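Local coordinates for protein citrate synthase (Pyrobaculum aerophilum, PDB 2IBP) that probably catalyses the condensation of oxaloacetate with acetyl-CoA and water to citrate and CoA, a step of the tricarboxylic acid cycle, working as a homodimer, at residues A[118-123]-A[155-160]; A[124-129]-A[144-149]; A[231-236]-A[381-386]; A[239-244]-A[373-378]. All blocks are in the same frame, centred on the assembly; numbering follows the deposited sequence.

All four contacts join helices or their ends in the mainly helical citrate synthase fold, and their chemistry follows their depth. Contact 4 lies deepest, its centre about 7 Å from the centre of the chain, and is wholly apolar, with an indole laid against an alanine. Contact 3 uses the same helices, 233-244 and 363-382, at the start of one and the end region of the other: a second tryptophan meets a backbone carbonyl and a leucine. Contacts 1 and 2 share helix 141-169 and rely on charge. Contact 1 is a buried ion pair; contact 2, its centre about 23 Å from the chain's centre, is partly exposed and combines a salt bridge whose hydrogen bond is weak with aliphatic packing.

Contact 1. Residues A[118-123]-A[155-160]; sequences AAEGAY and VAKMPT
Glu120 and Lys157 form a buried interhelical salt bridge in the mainly helical citrate synthase fold, away from the predicted active-site residues. It joins helix 109-123 to helix 141-169, with 9.1 Å between Glu120 CA and Lys157 CA. The bond runs from Lys157 NZ to Glu120 OE2 over 2.9 Å, and the ammonium comes in from above the carboxylate plane, 39° out of it. Glu120 is bent at its second torsion (chi2 74°), while Lys157 stays extended until its last torsion (chi4 -71°) turns NZ onto the oxygen. The two chains cross at about a right angle, and their aliphatic parts touch, Glu120 CG lying 3.7 Å from Lys157 CD. Neither charged end depends on this one bond. The other carboxylate oxygen, Glu120 OE1, is hydrogen-bonded by Thr97 OG1 and His94 N, and Lys157 NZ also donates to the carbonyl of Tyr90. Gripped at both oxygens, the carboxylate is held against rotation, and the nearby positive charge would probably favour its ionised form despite burial. Tyr234 of helix 233-244 packs against both side chains, helix 77-90 touches Ala156 through Met87 and Tyr90, and helix 109-123 packs on the second subunit through Ala118, Ala119 and Ala122.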
loop_
_atom_site.group_PDB
_atom_site.type_symbol
_atom_site.label_atom_id
_atom_site.label_comp_id
_atom_site.label_asym_id
_atom_site.label_seq_id
_atom_site.Cartn_x
_atom_site.Cartn_y
_atom_site.Cartn_z
ATOM N N ALA A 118 -7.803 -8.528 1.060
ATOM C CA ALA A 118 -6.667 -9.437 1.243
ATOM C C ALA A 118 -7.177 -10.869 1.441
ATOM O O ALA A 118 -6.642 -11.825 0.869
ATOM C CB ALA A 118 -5.829 -9.025 2.458
ATOM N N ALA A 119 -8.196 -11.025 2.279
ATOM C CA ALA A 119 -8.764 -12.341 2.558
ATOM C C ALA A 119 -9.307 -13.002 1.310
ATOM O O ALA A 119 -9.072 -14.188 1.094
ATOM C CB ALA A 119 -9.858 -12.259 3.606
ATOM N N GLU A 120 -10.029 -12.247 0.492
ATOM C CA GLU A 120 -10.587 -12.806 -0.739
ATOM C C GLU A 120 -9.474 -13.234 -1.691
ATOM O O GLU A 120 -9.547 -14.295 -2.322
ATOM C CB GLU A 120 -11.532 -11.811 -1.404
ATOM C CG GLU A 120 -12.268 -12.333 -2.629
ATOM C CD GLU A 120 -13.398 -13.323 -2.341
ATOM O OE1 GLU A 120 -13.828 -13.491 -1.172
ATOM O OE2 GLU A 120 -13.901 -13.907 -3.335
ATOM N N GLY A 121 -8.396 -12.466 -1.745
ATOM C CA GLY A 121 -7.290 -12.823 -2.624
ATOM C C GLY A 121 -6.566 -14.076 -2.160
ATOM O O GLY A 121 -5.977 -14.827 -2.969
ATOM N N ALA A 122 -6.675 -14.343 -0.857
ATOM C CA ALA A 122 -5.953 -15.443 -0.206
ATOM C C ALA A 122 -6.392 -16.804 -0.690
ATOM O O ALA A 122 -5.588 -17.737 -0.763
ATOM C CB ALA A 122 -6.126 -15.358 1.289
ATOM N N TYR A 123 -7.676 -16.926 -1.014
ATOM C CA TYR A 123 -8.219 -18.206 -1.436
ATOM C C TYR A 123 -8.696 -18.238 -2.890
ATOM O O TYR A 123 -9.246 -19.248 -3.337
ATOM C CB TYR A 123 -9.337 -18.647 -0.496
ATOM C CG TYR A 123 -8.854 -18.970 0.896
ATOM C CD1 TYR A 123 -7.901 -19.956 1.102
ATOM C CD2 TYR A 123 -9.373 -18.327 1.999
ATOM C CE1 TYR A 123 -7.448 -20.258 2.370
ATOM C CE2 TYR A 123 -8.926 -18.614 3.271
ATOM C CZ TYR A 123 -7.968 -19.591 3.453
ATOM O OH TYR A 123 -7.556 -19.905 4.719
ATOM N N VAL A 155 -13.582 -5.810 -9.126
ATOM C CA VAL A 155 -14.609 -4.824 -9.441
ATOM C C VAL A 155 -15.982 -5.374 -8.998
ATOM O O VAL A 155 -16.802 -4.664 -8.416
ATOM C CB VAL A 155 -14.593 -4.523 -10.940
ATOM C CG1 VAL A 155 -15.782 -3.622 -11.328
ATOM C CG2 VAL A 155 -13.263 -3.889 -11.324
ATOM N N ALA A 156 -16.215 -6.655 -9.252
ATOM C CA ALA A 156 -17.498 -7.266 -8.905
ATOM C C ALA A 156 -17.764 -7.418 -7.424
ATOM O O ALA A 156 -18.907 -7.329 -6.982
ATOM C CB ALA A 156 -17.620 -8.635 -9.591
ATOM N N LYS A 157 -16.703 -7.673 -6.660
ATOM C CA LYS A 157 -16.831 -8.000 -5.259
ATOM C C LYS A 157 -16.876 -6.801 -4.334
ATOM O O LYS A 157 -17.398 -6.914 -3.222
ATOM C CB LYS A 157 -15.692 -8.924 -4.839
ATOM C CG LYS A 157 -15.757 -10.271 -5.529
ATOM C CD LYS A 157 -14.518 -11.090 -5.309
ATOM C CE LYS A 157 -14.598 -12.366 -6.134
ATOM N NZ LYS A 157 -15.599 -13.315 -5.612
ATOM N N MET A 158 -16.308 -5.677 -4.755
ATOM C CA MET A 158 -16.211 -4.542 -3.835
ATOM C C MET A 158 -17.558 -4.168 -3.198
ATOM O O MET A 158 -17.640 -4.006 -1.983
ATOM C CB MET A 158 -15.543 -3.350 -4.486
ATOM C CG MET A 158 -14.960 -2.381 -3.500
ATOM S SD MET A 158 -13.543 -3.081 -2.615
ATOM C CE MET A 158 -12.381 -3.320 -3.922
ATOM N N PRO A 159 -18.640 -4.077 -3.992
ATOM C CA PRO A 159 -19.910 -3.708 -3.350
ATOM C C PRO A 159 -20.400 -4.731 -2.344
ATOM O O PRO A 159 -21.084 -4.384 -1.385
ATOM C CB PRO A 159 -20.883 -3.609 -4.532
ATOM C CG PRO A 159 -19.996 -3.367 -5.721
ATOM C CD PRO A 159 -18.793 -4.197 -5.452
ATOM N N THR A 160 -20.086 -5.996 -2.572
ATOM C CA THR A 160 -20.512 -7.042 -1.653
ATOM C C THR A 160 -19.815 -6.860 -0.305
ATOM O O THR A 160 -20.420 -7.002 0.758
ATOM C CB THR A 160 -20.232 -8.430 -2.244
ATOM O OG1 THR A 160 -20.662 -8.448 -3.610
ATOM C CG2 THR A 160 -20.965 -9.509 -1.458
#

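Contact 2. Residues A[124-129]-A[144-149]; sequences DEDNQK and KELAYR
A partly exposed contact between neighbouring helices, part ionic and part aliphatic, joins Asp126 and Lys129 to Leu146 and Arg149, its centre about 23 Å from the centre of the chain. The short segments 125-129 and 144-149 run roughly antiparallel, at 143°, with their axes 9.3 Å apart at the closest. Arg149 NH1 reaches Asp126 OD1 at 2.9 Å, a weak, bent hydrogen bond (126° at the hydrogen) within a salt bridge; carboxylate and guanidinium planes stand 81° apart, far from a flat, two-pronged pairing. The stronger partner of Asp126 is Lys153, one turn further along helix 141-169, which bridges to OD2. Leu146 is the apolar filling: its CD1 branch sits 3.6 Å from Lys129 CG, while CD2 turns to Asp126 OD1 at 3.8 Å. Lys129, its CG set anti to the backbone N, crosses the leucine at about a right angle and runs its extended methylene chain over CD1. Asp124 caps the start of helix 125-135, its OD1 accepting from Asn127 N at 2.9 Å, and Lys153 salt-bridges its OD2 too. Leu233 of helix 233-244 packs on Ala147, Leu380 of helix 363-382 on Tyr148, and Phe111 of the second subunit on Asn127.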
loop_
_atom_site.group_PDB
_atom_site.type_symbol
_atom_site.label_atom_id
_atom_site.label_comp_id
_atom_site.label_asym_id
_atom_site.label_seq_id
_atom_site.Cartn_x
_atom_site.Cartn_y
_atom_site.Cartn_z
ATOM N N ASP A 124 -8.469 -17.150 -3.623
ATOM C CA ASP A 124 -8.836 -17.055 -5.037
ATOM C C ASP A 124 -7.873 -17.928 -5.838
ATOM O O ASP A 124 -6.677 -17.667 -5.888
ATOM C CB ASP A 124 -8.761 -15.604 -5.506
ATOM C CG ASP A 124 -9.183 -15.424 -6.958
ATOM O OD1 ASP A 124 -8.708 -16.178 -7.822
ATOM O OD2 ASP A 124 -10.006 -14.530 -7.212
ATOM N N GLU A 125 -8.397 -18.985 -6.453
ATOM C CA GLU A 125 -7.539 -19.933 -7.188
ATOM C C GLU A 125 -6.782 -19.314 -8.360
ATOM O O GLU A 125 -5.626 -19.658 -8.619
ATOM C CB GLU A 125 -8.371 -21.130 -7.659
ATOM C CG GLU A 125 -8.963 -21.945 -6.517
ATOM C CD GLU A 125 -9.862 -23.081 -6.990
ATOM O OE1 GLU A 125 -9.894 -23.362 -8.210
ATOM O OE2 GLU A 125 -10.542 -23.691 -6.134
ATOM N N ASP A 126 -7.439 -18.418 -9.075
ATOM C CA ASP A 126 -6.808 -17.701 -10.172
ATOM C C ASP A 126 -5.645 -16.886 -9.643
ATOM O O ASP A 126 -4.598 -16.803 -10.249
ATOM C CB ASP A 126 -7.803 -16.762 -10.847
ATOM C CG ASP A 126 -8.868 -17.502 -11.634
ATOM O OD1 ASP A 126 -8.580 -18.610 -12.143
ATOM O OD2 ASP A 126 -9.977 -16.949 -11.781
ATOM N N ASN A 127 -5.889 -16.184 -8.548
ATOM C CA ASN A 127 -4.862 -15.373 -7.956
ATOM C C ASN A 127 -3.663 -16.255 -7.604
ATOM O O ASN A 127 -2.528 -15.878 -7.858
ATOM C CB ASN A 127 -5.394 -14.677 -6.702
ATOM C CG ASN A 127 -4.573 -13.458 -6.308
ATOM O OD1 ASN A 127 -4.179 -12.666 -7.163
ATOM N ND2 ASN A 127 -4.466 -13.216 -4.994
ATOM N N GLN A 128 -3.918 -17.388 -6.949
ATOM C CA GLN A 128 -2.827 -18.314 -6.585
ATOM C C GLN A 128 -2.008 -18.723 -7.814
ATOM O O GLN A 128 -0.779 -18.736 -7.793
ATOM C CB GLN A 128 -3.358 -19.559 -5.881
ATOM C CG GLN A 128 -4.274 -19.282 -4.683
ATOM C CD GLN A 128 -3.801 -18.147 -3.786
ATOM O OE1 GLN A 128 -2.720 -18.201 -3.193
ATOM N NE2 GLN A 128 -4.652 -17.138 -3.627
ATOM N N LYS A 129 -2.709 -19.023 -8.893
ATOM C CA LYS A 129 -2.069 -19.438 -10.129
ATOM C C LYS A 129 -1.226 -18.307 -10.705
ATOM O O LYS A 129 -0.118 -18.527 -11.178
ATOM C CB LYS A 129 -3.123 -19.905 -11.136
ATOM C CG LYS A 129 -2.559 -20.557 -12.373
ATOM C CD LYS A 129 -3.674 -21.138 -13.237
ATOM C CE LYS A 129 -3.114 -21.915 -14.428
ATOM N NZ LYS A 129 -2.333 -21.053 -15.360
ATOM N N LYS A 144 -1.937 -13.100 -18.376
ATOM C CA LYS A 144 -2.754 -11.904 -18.607
ATOM C C LYS A 144 -4.233 -12.253 -18.525
ATOM O O LYS A 144 -5.024 -11.478 -17.988
ATOM C CB LYS A 144 -2.423 -11.234 -19.941
ATOM C CG LYS A 144 -1.031 -10.641 -20.000
ATOM C CD LYS A 144 -0.779 -9.944 -21.334
ATOM C CE LYS A 144 0.614 -9.322 -21.393
ATOM N NZ LYS A 144 1.704 -10.339 -21.324
ATOM N N GLU A 145 -4.614 -13.434 -19.018
ATOM C CA GLU A 145 -6.004 -13.870 -18.908
ATOM C C GLU A 145 -6.398 -14.000 -17.436
ATOM O O GLU A 145 -7.469 -13.549 -17.050
ATOM C CB GLU A 145 -6.252 -15.184 -19.656
ATOM C CG GLU A 145 -6.229 -15.069 -21.178
ATOM C CD GLU A 145 -7.399 -14.267 -21.762
ATOM O OE1 GLU A 145 -8.234 -13.733 -20.997
ATOM O OE2 GLU A 145 -7.488 -14.183 -23.007
ATOM N N LEU A 146 -5.515 -14.574 -16.614
ATOM C CA LEU A 146 -5.769 -14.692 -15.175
ATOM C C LEU A 146 -5.918 -13.302 -14.565
ATOM O O LEU A 146 -6.834 -13.056 -13.770
ATOM C CB LEU A 146 -4.621 -15.417 -14.452
ATOM C CG LEU A 146 -4.448 -16.901 -14.786
ATOM C CD1 LEU A 146 -3.177 -17.495 -14.178
ATOM C CD2 LEU A 146 -5.675 -17.650 -14.323
ATOM N N ALA A 147 -4.992 -12.414 -14.919
ATOM C CA ALA A 147 -4.964 -11.054 -14.367
ATOM C C ALA A 147 -6.285 -10.323 -14.656
ATOM O O ALA A 147 -6.835 -9.646 -13.796
ATOM C CB ALA A 147 -3.773 -10.266 -14.912
ATOM N N TYR A 148 -6.804 -10.460 -15.868
ATOM C CA TYR A 148 -8.060 -9.780 -16.211
ATOM C C TYR A 148 -9.239 -10.407 -15.479
ATOM O O TYR A 148 -10.168 -9.704 -15.043
ATOM C CB TYR A 148 -8.259 -9.733 -17.722
ATOM C CG TYR A 148 -7.452 -8.619 -18.350
ATOM C CD1 TYR A 148 -6.086 -8.753 -18.574
ATOM C CD2 TYR A 148 -8.027 -7.379 -18.585
ATOM C CE1 TYR A 148 -5.336 -7.704 -19.088
ATOM C CE2 TYR A 148 -7.298 -6.326 -19.110
ATOM C CZ TYR A 148 -5.950 -6.485 -19.352
ATOM O OH TYR A 148 -5.226 -5.430 -19.873
ATOM N N ARG A 149 -9.215 -11.723 -15.320
ATOM C CA ARG A 149 -10.248 -12.418 -14.556
ATOM C C ARG A 149 -10.255 -11.863 -13.119
ATOM O O ARG A 149 -11.303 -11.571 -12.549
ATOM C CB ARG A 149 -9.972 -13.925 -14.545
ATOM C CG ARG A 149 -11.164 -14.833 -14.256
ATOM C CD ARG A 149 -10.766 -16.323 -14.396
ATOM N NE ARG A 149 -10.058 -16.583 -15.653
ATOM C CZ ARG A 149 -9.325 -17.666 -15.907
ATOM N NH1 ARG A 149 -9.170 -18.616 -14.990
ATOM N NH2 ARG A 149 -8.709 -17.783 -17.077
#

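Contact 3. Residues A[231-236]-A[381-386]; sequences SDLYSS and EYWENN
The capped start of helix 233-244 meets the end region of helix 363-382 through one large side chain, Trp383; the nearest CA atoms, Leu233 CA and Trp383 CA, are 10.8 Å apart. Trp383 CG is anti to its carbonyl carbon (chi1 -76°), which sends the indole toward 231-236, and the far end of the ring does the touching. Ser231 O lies in the ring plane, at the edge, 3.3 Å from Trp383 CZ2, facing the slightly positive rim. Next to it Leu233 CG approaches obliquely, 4.0 Å from Trp383 CH2. The ring nitrogen NE1 is hydrogen-bonded to the carbonyl of Ala227, and Tyr139 meets the indole edge-to-face, which together fix its rotation. A leucine in place of Trp383 would probably leave the Ala227 carbonyl without this donor and open a gap beside Ser231 and Leu233. Asp232 is the N-cap: its OD2 accepts from Ser235 N at 3.0 Å and also takes the amide of Asn127. Its OD1 forms a salt bridge with Lys245 of the second subunit. An N-capped helix start, with the carbonyl of Ser231, just before the cap, set against the rim of a buried tryptophan, thus stands at the dimer interface of the mainly helical citrate synthase fold.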
loop_
_atom_site.group_PDB
_atom_site.type_symbol
_atom_site.label_atom_id
_atom_site.label_comp_id
_atom_site.label_asym_id
_atom_site.label_seq_id
_atom_site.Cartn_x
_atom_site.Cartn_y
_atom_site.Cartn_z
ATOM N N SER A 231 3.540 -8.145 -6.746
ATOM C CA SER A 231 2.595 -8.589 -5.748
ATOM C C SER A 231 1.235 -8.714 -6.439
ATOM O O SER A 231 1.019 -8.160 -7.507
ATOM C CB SER A 231 2.523 -7.605 -4.579
ATOM O OG SER A 231 1.658 -8.085 -3.571
ATOM N N ASP A 232 0.325 -9.433 -5.809
ATOM C CA ASP A 232 -0.928 -9.736 -6.457
ATOM C C ASP A 232 -1.904 -8.585 -6.525
ATOM O O ASP A 232 -1.827 -7.631 -5.752
ATOM C CB ASP A 232 -1.574 -10.932 -5.791
ATOM C CG ASP A 232 -2.038 -10.621 -4.397
ATOM O OD1 ASP A 232 -1.190 -10.570 -3.463
ATOM O OD2 ASP A 232 -3.257 -10.449 -4.243
ATOM N N LEU A 233 -2.871 -8.711 -7.433
ATOM C CA LEU A 233 -3.873 -7.673 -7.642
ATOM C C LEU A 233 -4.711 -7.363 -6.428
ATOM O O LEU A 233 -5.071 -6.198 -6.197
ATOM C CB LEU A 233 -4.763 -8.033 -8.825
ATOM C CG LEU A 233 -4.103 -7.817 -10.179
ATOM C CD1 LEU A 233 -4.746 -8.689 -11.272
ATOM C CD2 LEU A 233 -4.130 -6.348 -10.544
ATOM N N TYR A 234 -5.071 -8.387 -5.659
ATOM C CA TYR A 234 -5.844 -8.144 -4.460
ATOM C C TYR A 234 -5.014 -7.311 -3.485
ATOM O O TYR A 234 -5.508 -6.359 -2.899
ATOM C CB TYR A 234 -6.267 -9.449 -3.818
ATOM C CG TYR A 234 -7.399 -10.177 -4.516
ATOM C CD1 TYR A 234 -8.700 -10.056 -4.052
ATOM C CD2 TYR A 234 -7.155 -11.061 -5.551
ATOM C CE1 TYR A 234 -9.740 -10.766 -4.611
ATOM C CE2 TYR A 234 -8.206 -11.759 -6.152
ATOM C CZ TYR A 234 -9.490 -11.616 -5.663
ATOM O OH TYR A 234 -10.561 -12.318 -6.209
ATOM N N SER A 235 -3.768 -7.699 -3.272
ATOM C CA SER A 235 -2.905 -6.952 -2.358
ATOM C C SER A 235 -2.700 -5.508 -2.823
ATOM O O SER A 235 -2.688 -4.568 -2.019
ATOM C CB SER A 235 -1.569 -7.676 -2.201
ATOM O OG SER A 235 -1.813 -8.907 -1.543
ATOM N N SER A 236 -2.587 -5.316 -4.135
ATOM C CA SER A 236 -2.436 -3.969 -4.685
ATOM C C SER A 236 -3.687 -3.117 -4.388
ATOM O O SER A 236 -3.596 -1.941 -4.017
ATOM C CB SER A 236 -2.162 -4.044 -6.172
ATOM O OG SER A 236 -0.924 -4.715 -6.410
ATOM N N GLU A 381 -1.978 -2.033 -16.744
ATOM C CA GLU A 381 -1.245 -1.196 -17.668
ATOM C C GLU A 381 0.238 -1.134 -17.299
ATOM O O GLU A 381 1.105 -1.299 -18.147
ATOM C CB GLU A 381 -1.836 0.206 -17.705
ATOM C CG GLU A 381 -1.158 1.122 -18.681
ATOM C CD GLU A 381 -1.844 2.452 -18.769
ATOM O OE1 GLU A 381 -1.829 3.184 -17.753
ATOM O OE2 GLU A 381 -2.383 2.767 -19.858
ATOM N N TYR A 382 0.528 -0.937 -16.016
ATOM C CA TYR A 382 1.909 -0.865 -15.560
ATOM C C TYR A 382 2.633 -2.173 -15.841
ATOM O O TYR A 382 3.808 -2.174 -16.202
ATOM C CB TYR A 382 1.977 -0.534 -14.070
ATOM C CG TYR A 382 3.351 -0.107 -13.646
ATOM C CD1 TYR A 382 3.863 1.105 -14.082
ATOM C CD2 TYR A 382 4.135 -0.903 -12.815
ATOM C CE1 TYR A 382 5.129 1.510 -13.730
ATOM C CE2 TYR A 382 5.406 -0.489 -12.422
ATOM C CZ TYR A 382 5.902 0.713 -12.913
ATOM O OH TYR A 382 7.166 1.142 -12.584
ATOM N N TRP A 383 1.937 -3.280 -15.609
ATOM C CA TRP A 383 2.502 -4.602 -15.843
ATOM C C TRP A 383 2.855 -4.890 -17.300
ATOM O O TRP A 383 3.493 -5.913 -17.591
ATOM C CB TRP A 383 1.596 -5.696 -15.307
ATOM C CG TRP A 383 1.628 -5.853 -13.819
ATOM C CD1 TRP A 383 2.530 -5.305 -12.944
ATOM C CD2 TRP A 383 0.884 -6.818 -13.064
ATOM N NE1 TRP A 383 2.314 -5.787 -11.685
ATOM C CE2 TRP A 383 1.330 -6.736 -11.725
ATOM C CE3 TRP A 383 -0.138 -7.718 -13.383
ATOM C CZ2 TRP A 383 0.797 -7.529 -10.713
ATOM C CZ3 TRP A 383 -0.663 -8.509 -12.379
ATOM C CH2 TRP A 383 -0.197 -8.407 -11.054
ATOM N N GLU A 384 2.397 -4.049 -18.227
ATOM C CA GLU A 384 2.833 -4.191 -19.622
ATOM C C GLU A 384 4.307 -3.798 -19.775
ATOM O O GLU A 384 4.946 -4.129 -20.766
ATOM C CB GLU A 384 1.968 -3.346 -20.559
ATOM C CG GLU A 384 0.574 -3.903 -20.700
ATOM C CD GLU A 384 0.576 -5.271 -21.364
ATOM O OE1 GLU A 384 0.957 -5.359 -22.552
ATOM O OE2 GLU A 384 0.193 -6.262 -20.706
ATOM N N ASN A 385 4.842 -3.062 -18.807
ATOM C CA ASN A 385 6.260 -2.701 -18.811
ATOM C C ASN A 385 6.618 -2.415 -17.365
ATOM O O ASN A 385 6.818 -1.270 -16.978
ATOM C CB ASN A 385 6.553 -1.480 -19.675
ATOM C CG ASN A 385 8.052 -1.252 -19.849
ATOM O OD1 ASN A 385 8.856 -2.142 -19.570
ATOM N ND2 ASN A 385 8.421 -0.090 -20.372
ATOM N N ASN A 386 6.628 -3.470 -16.569
ATOM C CA ASN A 386 6.815 -3.308 -15.148
ATOM C C ASN A 386 8.235 -2.947 -14.782
ATOM O O ASN A 386 9.191 -3.444 -15.384
ATOM C CB ASN A 386 6.470 -4.586 -14.405
ATOM C CG ASN A 386 6.471 -4.389 -12.901
ATOM O OD1 ASN A 386 5.634 -3.670 -12.372
ATOM N ND2 ASN A 386 7.444 -4.981 -12.221
#

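Contact 4. Residues A[239-244]-A[373-378]; sequences AAIAAL and VGWVAH
With CG anti to its carbonyl carbon (chi1 -66°), Trp375 sends its indole from helix 363-382 across to helix 233-244. Leu244, whose CG is instead anti to the backbone nitrogen, brings CD2 to the edge of that ring, in its plane and 3.8 Å from Trp375 CH2. This is helix-to-helix packing in the buried core of the citrate synthase fold: the short segments cross at 131°, with axes 11.5 Å apart, a wide spacing that the indole fills. Ala240 lays its methyl over one face of the ring, and a side chain this small lets the helix come down on the tryptophan, Ala240 CA being the nearest to Trp375 CA at 7.5 Å. Ile241 CG1 comes in obliquely, 3.8 Å from Trp375 CZ3. The ring's NE1 is hydrogen-bonded to Ser219 OG, which ties the indole to helix 218-227. With an alanine in place of Trp375, a gap is likely to open under Ala240 and beside Ile241 and Leu244, and Ser219 would probably lose its indole partner. Leu244 itself lies about 10 Å, side chain to side chain, from the predicted active-site residue Asp346. The face contact is a CH-pi interaction: Ala240 CB stands 3.5 Å from the centroid of Trp375's six-membered ring, 14° off its normal.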
loop_
_atom_site.group_PDB
_atom_site.type_symbol
_atom_site.label_atom_id
_atom_site.label_comp_id
_atom_site.label_asym_id
_atom_site.label_seq_id
_atom_site.Cartn_x
_atom_site.Cartn_y
_atom_site.Cartn_z
ATOM N N ALA A 239 -3.824 -2.170 -0.718
ATOM C CA ALA A 239 -2.939 -1.026 -0.496
ATOM C C ALA A 239 -3.572 0.280 -0.976
ATOM O O ALA A 239 -3.463 1.290 -0.320
ATOM C CB ALA A 239 -1.577 -1.239 -1.172
ATOM N N ALA A 240 -4.219 0.254 -2.140
ATOM C CA ALA A 240 -4.926 1.430 -2.648
ATOM C C ALA A 240 -5.979 1.902 -1.635
ATOM O O ALA A 240 -6.096 3.095 -1.351
ATOM C CB ALA A 240 -5.587 1.102 -3.965
ATOM N N ILE A 241 -6.719 0.946 -1.077
ATOM C CA ILE A 241 -7.730 1.221 -0.039
ATOM C C ILE A 241 -7.086 1.826 1.197
ATOM O O ILE A 241 -7.618 2.756 1.788
ATOM C CB ILE A 241 -8.509 -0.052 0.289
ATOM C CG1 ILE A 241 -9.340 -0.464 -0.931
ATOM C CG2 ILE A 241 -9.402 0.130 1.521
ATOM C CD1 ILE A 241 -9.927 -1.870 -0.837
ATOM N N ALA A 242 -5.950 1.270 1.596
ATOM C CA ALA A 242 -5.206 1.802 2.745
ATOM C C ALA A 242 -4.904 3.278 2.525
ATOM O O ALA A 242 -5.052 4.110 3.422
ATOM C CB ALA A 242 -3.924 1.011 2.930
ATOM N N ALA A 243 -4.491 3.632 1.323
ATOM C CA ALA A 243 -4.179 5.030 1.044
ATOM C C ALA A 243 -5.453 5.862 1.003
ATOM O O ALA A 243 -5.500 6.989 1.506
ATOM C CB ALA A 243 -3.420 5.154 -0.287
ATOM N N LEU A 244 -6.473 5.318 0.352
ATOM C CA LEU A 244 -7.737 6.020 0.177
ATOM C C LEU A 244 -8.365 6.428 1.511
ATOM O O LEU A 244 -9.077 7.417 1.599
ATOM C CB LEU A 244 -8.699 5.123 -0.595
ATOM C CG LEU A 244 -10.080 5.713 -0.813
ATOM C CD1 LEU A 244 -9.958 6.977 -1.612
ATOM C CD2 LEU A 244 -10.962 4.715 -1.538
ATOM N N VAL A 373 -12.054 -0.187 -10.440
ATOM C CA VAL A 373 -11.771 -0.512 -11.830
ATOM C C VAL A 373 -10.572 0.277 -12.360
ATOM O O VAL A 373 -9.752 -0.258 -13.090
ATOM C CB VAL A 373 -12.988 -0.397 -12.763
ATOM C CG1 VAL A 373 -13.459 1.042 -12.933
ATOM C CG2 VAL A 373 -12.641 -1.027 -14.122
ATOM N N GLY A 374 -10.466 1.548 -11.984
ATOM C CA GLY A 374 -9.314 2.344 -12.366
ATOM C C GLY A 374 -8.048 1.742 -11.772
ATOM O O GLY A 374 -7.046 1.590 -12.452
ATOM N N TRP A 375 -8.098 1.359 -10.501
ATOM C CA TRP A 375 -6.925 0.800 -9.855
ATOM C C TRP A 375 -6.425 -0.426 -10.592
ATOM O O TRP A 375 -5.239 -0.500 -10.923
ATOM C CB TRP A 375 -7.197 0.432 -8.404
ATOM C CG TRP A 375 -7.472 1.582 -7.508
ATOM C CD1 TRP A 375 -6.950 2.817 -7.584
ATOM C CD2 TRP A 375 -8.201 1.526 -6.271
ATOM N NE1 TRP A 375 -7.388 3.584 -6.525
ATOM C CE2 TRP A 375 -8.162 2.809 -5.710
ATOM C CE3 TRP A 375 -8.919 0.524 -5.612
ATOM C CZ2 TRP A 375 -8.810 3.121 -4.521
ATOM C CZ3 TRP A 375 -9.588 0.846 -4.438
ATOM C CH2 TRP A 375 -9.531 2.134 -3.914
ATOM N N VAL A 376 -7.313 -1.387 -10.829
ATOM C CA VAL A 376 -6.896 -2.628 -11.501
ATOM C C VAL A 376 -6.435 -2.359 -12.947
ATOM O O VAL A 376 -5.425 -2.924 -13.400
ATOM C CB VAL A 376 -7.913 -3.772 -11.375
ATOM C CG1 VAL A 376 -8.130 -4.107 -9.908
ATOM C CG2 VAL A 376 -9.244 -3.409 -12.057
ATOM N N ALA A 377 -7.116 -1.463 -13.653
ATOM C CA ALA A 377 -6.707 -1.115 -15.023
ATOM C C ALA A 377 -5.302 -0.524 -15.003
ATOM O O ALA A 377 -4.474 -0.792 -15.876
ATOM C CB ALA A 377 -7.682 -0.118 -15.653
ATOM N N HIS A 378 -5.046 0.340 -14.021
ATOM C CA HIS A 378 -3.739 0.986 -13.911
ATOM C C HIS A 378 -2.641 -0.022 -13.619
ATOM O O HIS A 378 -1.584 0.050 -14.210
ATOM C CB HIS A 378 -3.744 2.078 -12.858
ATOM C CG HIS A 378 -4.195 3.405 -13.370
ATOM N ND1 HIS A 378 -3.348 4.282 -14.015
ATOM C CD2 HIS A 378 -5.390 4.038 -13.281
ATOM C CE1 HIS A 378 -4.010 5.378 -14.332
ATOM N NE2 HIS A 378 -5.256 5.248 -13.914
#